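Local coordinates for protein beta-phenylalanine aminotransferase (Variovorax paradoxus, PDB 4AO9) that transfers the amino group of beta-phenylalanine, probably to a keto acid, as a class-III aminotransferase with pyridoxal-5'-phosphate as cofactor, at residues A[23-37]-A[397-410]. Residues are numbered along the deposited sequence; the frame is centred on the assembly and turned at random.
Sequences HAAIDQALADAYRRF and DGRLRQLLFFHLLN
Helices 23-37 and 398-410 run in roughly the same direction, their axes 36° apart and 10.0 Å from each other at closest approach, with Leu-30 beside Leu-403 and Ala-33 beside Phe-406. Arg-399 shows how one guanidinium can join two such helices. Its NH1 donates to the backbone carbonyl His-23 O (2.9 Å) and forms a salt bridge with Asp-27 OD1 (2.8 Å), the carboxylate being met from above its plane. NH1 sits over the centre of the His-23 ring, whose plane is tilted 37° from the guanidinium, and Ile-26 CG2 covers the opposite guanidinium face. A bend at chi3 (-60°) lets NE and NH2 grip Asp-397 in a side-on salt bridge, NE to OD1 and NH2 to OD2, while Asp-397 OD1 also caps the helix through Arg-399 N. Further along, Leu-403 CD2 packs against Leu-30 CD1 at 3.9 Å, and Tyr-34 OH donates to Gln-402 OE1 (2.7 Å) in the plane of the Gln-402 side-chain carbonyl. Phe-406 turns its edge to the face of Phe-37 in an offset edge-to-face pair, Phe-406 CE1 lying 3.6 Å from Phe-37 CG. Leu-404 and Leu-408 pack against helix 429-445. Arg-399, Leu-403 and Phe-406, with Leu-30 in return, form knobs-into-holes packing that joins the N-terminal helix to a helix some 360 residues later in the chain.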
loop_
_atom_site.group_PDB
_atom_site.type_symbol
_atom_site.label_atom_id
_atom_site.label_comp_id
_atom_site.label_asym_id
_atom_site.label_seq_id
_atom_site.Cartn_x
_atom_site.Cartn_y
_atom_site.Cartn_z
ATOM N N HIS A 23 -16.245 -29.684 -27.576
ATOM C CA HIS A 23 -16.454 -28.270 -27.262
ATOM C C HIS A 23 -17.847 -28.033 -26.682
ATOM O O HIS A 23 -17.993 -27.370 -25.646
ATOM C CB HIS A 23 -16.241 -27.398 -28.502
ATOM C CG HIS A 23 -16.189 -25.930 -28.207
ATOM N ND1 HIS A 23 -17.320 -25.151 -28.095
ATOM C CD2 HIS A 23 -15.139 -25.100 -28.005
ATOM C CE1 HIS A 23 -16.971 -23.904 -27.833
ATOM N NE2 HIS A 23 -15.653 -23.846 -27.771
ATOM N N ALA A 24 -18.861 -28.589 -27.345
ATOM C CA ALA A 24 -20.250 -28.483 -26.892
ATOM C C ALA A 24 -20.449 -29.139 -25.525
ATOM O O ALA A 24 -21.132 -28.583 -24.655
ATOM C CB ALA A 24 -21.200 -29.085 -27.927
ATOM N N ALA A 25 -19.832 -30.306 -25.340
ATOM C CA ALA A 25 -19.903 -31.061 -24.087
ATOM C C ALA A 25 -19.250 -30.316 -22.916
ATOM O O ALA A 25 -19.716 -30.407 -21.776
ATOM C CB ALA A 25 -19.275 -32.433 -24.264
ATOM N N ILE A 26 -18.170 -29.593 -23.201
ATOM C CA ILE A 26 -17.513 -28.772 -22.180
ATOM C C ILE A 26 -18.417 -27.594 -21.782
ATOM O O ILE A 26 -18.559 -27.295 -20.590
ATOM C CB ILE A 26 -16.103 -28.301 -22.620
ATOM C CG1 ILE A 26 -15.147 -29.493 -22.712
ATOM C CG2 ILE A 26 -15.533 -27.284 -21.628
ATOM C CD1 ILE A 26 -13.843 -29.200 -23.461
ATOM N N ASP A 27 -19.032 -26.945 -22.773
ATOM C CA ASP A 27 -20.007 -25.876 -22.513
ATOM C C ASP A 27 -21.151 -26.379 -21.630
ATOM O O ASP A 27 -21.553 -25.696 -20.686
ATOM C CB ASP A 27 -20.572 -25.300 -23.819
ATOM C CG ASP A 27 -19.635 -24.302 -24.491
ATOM O OD1 ASP A 27 -18.678 -23.819 -23.845
ATOM O OD2 ASP A 27 -19.867 -23.988 -25.680
ATOM N N GLN A 28 -21.661 -27.572 -21.943
ATOM C CA GLN A 28 -22.735 -28.208 -21.176
ATOM C C GLN A 28 -22.318 -28.498 -19.734
ATOM O O GLN A 28 -23.056 -28.181 -18.802
ATOM C CB GLN A 28 -23.204 -29.505 -21.852
ATOM C CG GLN A 28 -23.873 -29.319 -23.216
ATOM C CD GLN A 28 -23.978 -30.622 -24.012
ATOM O OE1 GLN A 28 -24.449 -31.646 -23.506
ATOM N NE2 GLN A 28 -23.546 -30.582 -25.273
ATOM N N ALA A 29 -21.136 -29.094 -19.561
ATOM C CA ALA A 29 -20.619 -29.434 -18.235
ATOM C C ALA A 29 -20.418 -28.182 -17.384
ATOM O O ALA A 29 -20.672 -28.198 -16.176
ATOM C CB ALA A 29 -19.315 -30.215 -18.347
ATOM N N LEU A 30 -19.970 -27.103 -18.023
ATOM C CA LEU A 30 -19.769 -25.834 -17.322
ATOM C C LEU A 30 -21.091 -25.198 -16.894
ATOM O O LEU A 30 -21.198 -24.691 -15.770
ATOM C CB LEU A 30 -18.933 -24.858 -18.158
ATOM C CG LEU A 30 -18.426 -23.621 -17.406
ATOM C CD1 LEU A 30 -17.566 -24.030 -16.215
ATOM C CD2 LEU A 30 -17.640 -22.720 -18.343
ATOM N N ALA A 31 -22.088 -25.231 -17.780
ATOM C CA ALA A 31 -23.426 -24.721 -17.461
ATOM C C ALA A 31 -23.993 -25.453 -16.245
ATOM O O ALA A 31 -24.576 -24.835 -15.346
ATOM C CB ALA A 31 -24.362 -24.869 -18.664
ATOM N N ASP A 32 -23.800 -26.769 -16.224
ATOM C CA ASP A 32 -24.207 -27.609 -15.108
ATOM C C ASP A 32 -23.474 -27.223 -13.810
ATOM O O ASP A 32 -24.094 -27.104 -12.757
ATOM C CB ASP A 32 -23.980 -29.088 -15.462
ATOM C CG ASP A 32 -24.336 -30.018 -14.329
ATOM O OD1 ASP A 32 -25.542 -30.155 -14.021
ATOM O OD2 ASP A 32 -23.408 -30.615 -13.746
ATOM N N ALA A 33 -22.159 -27.013 -13.897
ATOM C CA ALA A 33 -21.366 -26.622 -12.727
ATOM C C ALA A 33 -21.822 -25.277 -12.152
ATOM O O ALA A 33 -21.937 -25.123 -10.926
ATOM C CB ALA A 33 -19.878 -26.593 -13.067
ATOM N N TYR A 34 -22.091 -24.319 -13.041
ATOM C CA TYR A 34 -22.610 -23.007 -12.634
ATOM C C TYR A 34 -23.925 -23.160 -11.868
ATOM O O TYR A 34 -24.112 -22.551 -10.814
ATOM C CB TYR A 34 -22.831 -22.089 -13.837
ATOM C CG TYR A 34 -21.627 -21.300 -14.338
ATOM C CD1 TYR A 34 -20.338 -21.838 -14.328
ATOM C CD2 TYR A 34 -21.800 -20.021 -14.874
ATOM C CE1 TYR A 34 -19.247 -21.107 -14.823
ATOM C CE2 TYR A 34 -20.727 -19.284 -15.365
ATOM C CZ TYR A 34 -19.452 -19.835 -15.347
ATOM O OH TYR A 34 -18.398 -19.098 -15.843
ATOM N N ARG A 35 -24.831 -23.986 -12.394
ATOM C CA ARG A 35 -26.131 -24.170 -11.749
ATOM C C ARG A 35 -26.008 -24.787 -10.361
ATOM O O ARG A 35 -26.630 -24.308 -9.407
ATOM C CB ARG A 35 -27.076 -25.016 -12.611
ATOM C CG ARG A 35 -28.472 -25.130 -12.002
ATOM C CD ARG A 35 -29.313 -26.235 -12.625
ATOM N NE ARG A 35 -28.737 -27.575 -12.487
ATOM C CZ ARG A 35 -28.646 -28.260 -11.347
ATOM N NH1 ARG A 35 -29.062 -27.733 -10.199
ATOM N NH2 ARG A 35 -28.112 -29.475 -11.357
ATOM N N ARG A 36 -25.221 -25.856 -10.252
ATOM C CA ARG A 36 -25.035 -26.539 -8.978
ATOM C C ARG A 36 -24.372 -25.610 -7.952
ATOM O O ARG A 36 -24.789 -25.556 -6.793
ATOM C CB ARG A 36 -24.233 -27.831 -9.162
ATOM C CG ARG A 36 -25.045 -28.988 -9.759
ATOM C CD ARG A 36 -24.255 -30.300 -9.791
ATOM N NE ARG A 36 -23.293 -30.348 -10.897
ATOM C CZ ARG A 36 -21.990 -30.099 -10.781
ATOM N NH1 ARG A 36 -21.466 -29.780 -9.600
ATOM N NH2 ARG A 36 -21.206 -30.168 -11.851
ATOM N N PHE A 37 -23.358 -24.874 -8.402
ATOM C CA PHE A 37 -22.681 -23.888 -7.560
ATOM C C PHE A 37 -23.664 -22.820 -7.069
ATOM O O PHE A 37 -23.710 -22.505 -5.872
ATOM C CB PHE A 37 -21.515 -23.271 -8.343
ATOM C CG PHE A 37 -20.859 -22.094 -7.657
ATOM C CD1 PHE A 37 -19.826 -22.291 -6.745
ATOM C CD2 PHE A 37 -21.286 -20.803 -7.927
ATOM C CE1 PHE A 37 -19.223 -21.204 -6.109
ATOM C CE2 PHE A 37 -20.696 -19.710 -7.295
ATOM C CZ PHE A 37 -19.657 -19.916 -6.389
ATOM N N ASP A 397 -7.563 -24.031 -22.704
ATOM C CA ASP A 397 -9.005 -23.833 -22.589
ATOM C C ASP A 397 -9.358 -23.410 -21.168
ATOM O O ASP A 397 -9.315 -24.210 -20.234
ATOM C CB ASP A 397 -9.728 -25.135 -22.971
ATOM C CG ASP A 397 -11.248 -24.992 -23.041
ATOM O OD1 ASP A 397 -11.806 -23.923 -22.698
ATOM O OD2 ASP A 397 -11.894 -25.983 -23.448
ATOM N N GLY A 398 -9.727 -22.142 -21.015
ATOM C CA GLY A 398 -10.081 -21.595 -19.711
ATOM C C GLY A 398 -11.241 -22.298 -19.030
ATOM O O GLY A 398 -11.357 -22.260 -17.802
ATOM N N ARG A 399 -12.099 -22.952 -19.814
ATOM C CA ARG A 399 -13.278 -23.614 -19.266
ATOM C C ARG A 399 -12.866 -24.818 -18.427
ATOM O O ARG A 399 -13.572 -25.198 -17.497
ATOM C CB ARG A 399 -14.250 -24.045 -20.377
ATOM C CG ARG A 399 -14.829 -22.891 -21.195
ATOM C CD ARG A 399 -15.572 -23.405 -22.439
ATOM N NE ARG A 399 -14.691 -24.174 -23.320
ATOM C CZ ARG A 399 -15.101 -25.018 -24.265
ATOM N NH1 ARG A 399 -16.395 -25.230 -24.476
ATOM N NH2 ARG A 399 -14.204 -25.667 -24.995
ATOM N N LEU A 400 -11.723 -25.412 -18.767
ATOM C CA LEU A 400 -11.199 -26.555 -18.033
ATOM C C LEU A 400 -10.719 -26.165 -16.638
ATOM O O LEU A 400 -10.934 -26.903 -15.682
ATOM C CB LEU A 400 -10.085 -27.259 -18.825
ATOM C CG LEU A 400 -10.488 -27.839 -20.183
ATOM C CD1 LEU A 400 -9.285 -28.446 -20.873
ATOM C CD2 LEU A 400 -11.602 -28.872 -20.037
ATOM N N ARG A 401 -10.068 -25.006 -16.528
ATOM C CA ARG A 401 -9.699 -24.459 -15.220
ATOM C C ARG A 401 -10.938 -24.224 -14.349
ATOM O O ARG A 401 -10.916 -24.489 -13.145
ATOM C CB ARG A 401 -8.915 -23.150 -15.373
ATOM C CG ARG A 401 -7.558 -23.302 -16.063
ATOM C CD ARG A 401 -6.670 -22.098 -15.749
ATOM N NE ARG A 401 -5.248 -22.444 -15.641
ATOM C CZ ARG A 401 -4.281 -21.541 -15.472
ATOM N NH1 ARG A 401 -4.571 -20.246 -15.388
ATOM N NH2 ARG A 401 -3.022 -21.928 -15.379
ATOM N N GLN A 402 -12.016 -23.739 -14.968
ATOM C CA GLN A 402 -13.265 -23.516 -14.227
ATOM C C GLN A 402 -13.852 -24.840 -13.745
ATOM O O GLN A 402 -14.250 -24.967 -12.584
ATOM C CB GLN A 402 -14.287 -22.751 -15.066
ATOM C CG GLN A 402 -13.870 -21.352 -15.460
ATOM C CD GLN A 402 -14.973 -20.632 -16.194
ATOM O OE1 GLN A 402 -15.991 -20.254 -15.599
ATOM N NE2 GLN A 402 -14.785 -20.435 -17.489
ATOM N N LEU A 403 -13.900 -25.833 -14.632
ATOM C CA LEU A 403 -14.414 -27.147 -14.251
ATOM C C LEU A 403 -13.629 -27.740 -13.080
ATOM O O LEU A 403 -14.221 -28.278 -12.147
ATOM C CB LEU A 403 -14.452 -28.108 -15.458
ATOM C CG LEU A 403 -15.483 -27.763 -16.552
ATOM C CD1 LEU A 403 -15.315 -28.637 -17.797
ATOM C CD2 LEU A 403 -16.917 -27.870 -16.049
ATOM N N LEU A 404 -12.301 -27.607 -13.119
ATOM C CA LEU A 404 -11.443 -28.039 -12.005
ATOM C C LEU A 404 -11.787 -27.326 -10.699
ATOM O O LEU A 404 -11.952 -27.967 -9.657
ATOM C CB LEU A 404 -9.959 -27.814 -12.336
ATOM C CG LEU A 404 -8.974 -28.185 -11.214
ATOM C CD1 LEU A 404 -9.055 -29.667 -10.823
ATOM C CD2 LEU A 404 -7.564 -27.838 -11.655
ATOM N N PHE A 405 -11.894 -25.998 -10.774
ATOM C CA PHE A 405 -12.231 -25.172 -9.616
ATOM C C PHE A 405 -13.535 -25.618 -8.949
ATOM O O PHE A 405 -13.577 -25.820 -7.735
ATOM C CB PHE A 405 -12.308 -23.688 -10.016
ATOM C CG PHE A 405 -12.794 -22.795 -8.913
ATOM C CD1 PHE A 405 -11.925 -22.386 -7.898
ATOM C CD2 PHE A 405 -14.127 -22.389 -8.869
ATOM C CE1 PHE A 405 -12.377 -21.575 -6.859
ATOM C CE2 PHE A 405 -14.589 -21.572 -7.827
ATOM C CZ PHE A 405 -13.708 -21.172 -6.822
ATOM N N PHE A 406 -14.589 -25.785 -9.749
ATOM C CA PHE A 406 -15.890 -26.193 -9.209
ATOM C C PHE A 406 -15.880 -27.623 -8.682
ATOM O O PHE A 406 -16.484 -27.909 -7.644
ATOM C CB PHE A 406 -17.005 -25.994 -10.242
ATOM C CG PHE A 406 -17.292 -24.550 -10.550
ATOM C CD1 PHE A 406 -17.812 -23.706 -9.567
ATOM C CD2 PHE A 406 -17.046 -24.028 -11.819
ATOM C CE1 PHE A 406 -18.064 -22.370 -9.843
ATOM C CE2 PHE A 406 -17.294 -22.689 -12.101
ATOM C CZ PHE A 406 -17.809 -21.860 -11.108
ATOM N N HIS A 407 -15.162 -28.504 -9.376
ATOM C CA HIS A 407 -14.964 -29.861 -8.897
ATOM C C HIS A 407 -14.304 -29.867 -7.520
ATOM O O HIS A 407 -14.741 -30.587 -6.626
ATOM C CB HIS A 407 -14.133 -30.694 -9.884
ATOM C CG HIS A 407 -13.766 -32.044 -9.355
ATOM N ND1 HIS A 407 -14.658 -33.095 -9.321
ATOM C CD2 HIS A 407 -12.620 -32.503 -8.799
ATOM C CE1 HIS A 407 -14.071 -34.146 -8.779
ATOM N NE2 HIS A 407 -12.833 -33.816 -8.458
ATOM N N LEU A 408 -13.255 -29.061 -7.351
ATOM C CA LEU A 408 -12.553 -29.019 -6.075
ATOM C C LEU A 408 -13.473 -28.522 -4.967
ATOM O O LEU A 408 -13.473 -29.075 -3.869
ATOM C CB LEU A 408 -11.255 -28.197 -6.179
ATOM C CG LEU A 408 -10.138 -28.882 -6.977
ATOM C CD1 LEU A 408 -9.016 -27.881 -7.237
ATOM C CD2 LEU A 408 -9.611 -30.125 -6.265
ATOM N N LEU A 409 -14.296 -27.515 -5.260
ATOM C CA LEU A 409 -15.301 -27.080 -4.279
ATOM C C LEU A 409 -16.198 -28.242 -3.858
ATOM O O LEU A 409 -16.470 -28.401 -2.672
ATOM C CB LEU A 409 -16.160 -25.922 -4.797
ATOM C CG LEU A 409 -15.493 -24.561 -5.014
ATOM C CD1 LEU A 409 -16.520 -23.565 -5.533
ATOM C CD2 LEU A 409 -14.846 -24.026 -3.737
ATOM N N ASN A 410 -16.642 -29.047 -4.828
ATOM C CA ASN A 410 -17.471 -30.231 -4.529
ATOM C C ASN A 410 -16.761 -31.242 -3.626
ATOM O O ASN A 410 -17.408 -31.970 -2.860
ATOM C CB ASN A 410 -17.891 -30.951 -5.815
ATOM C CG ASN A 410 -18.790 -30.118 -6.713
ATOM O OD1 ASN A 410 -18.829 -30.348 -7.930
ATOM N ND2 ASN A 410 -19.518 -29.177 -6.143
HETATM O O HOH W 1 -19.000 -29.023 -10.300
#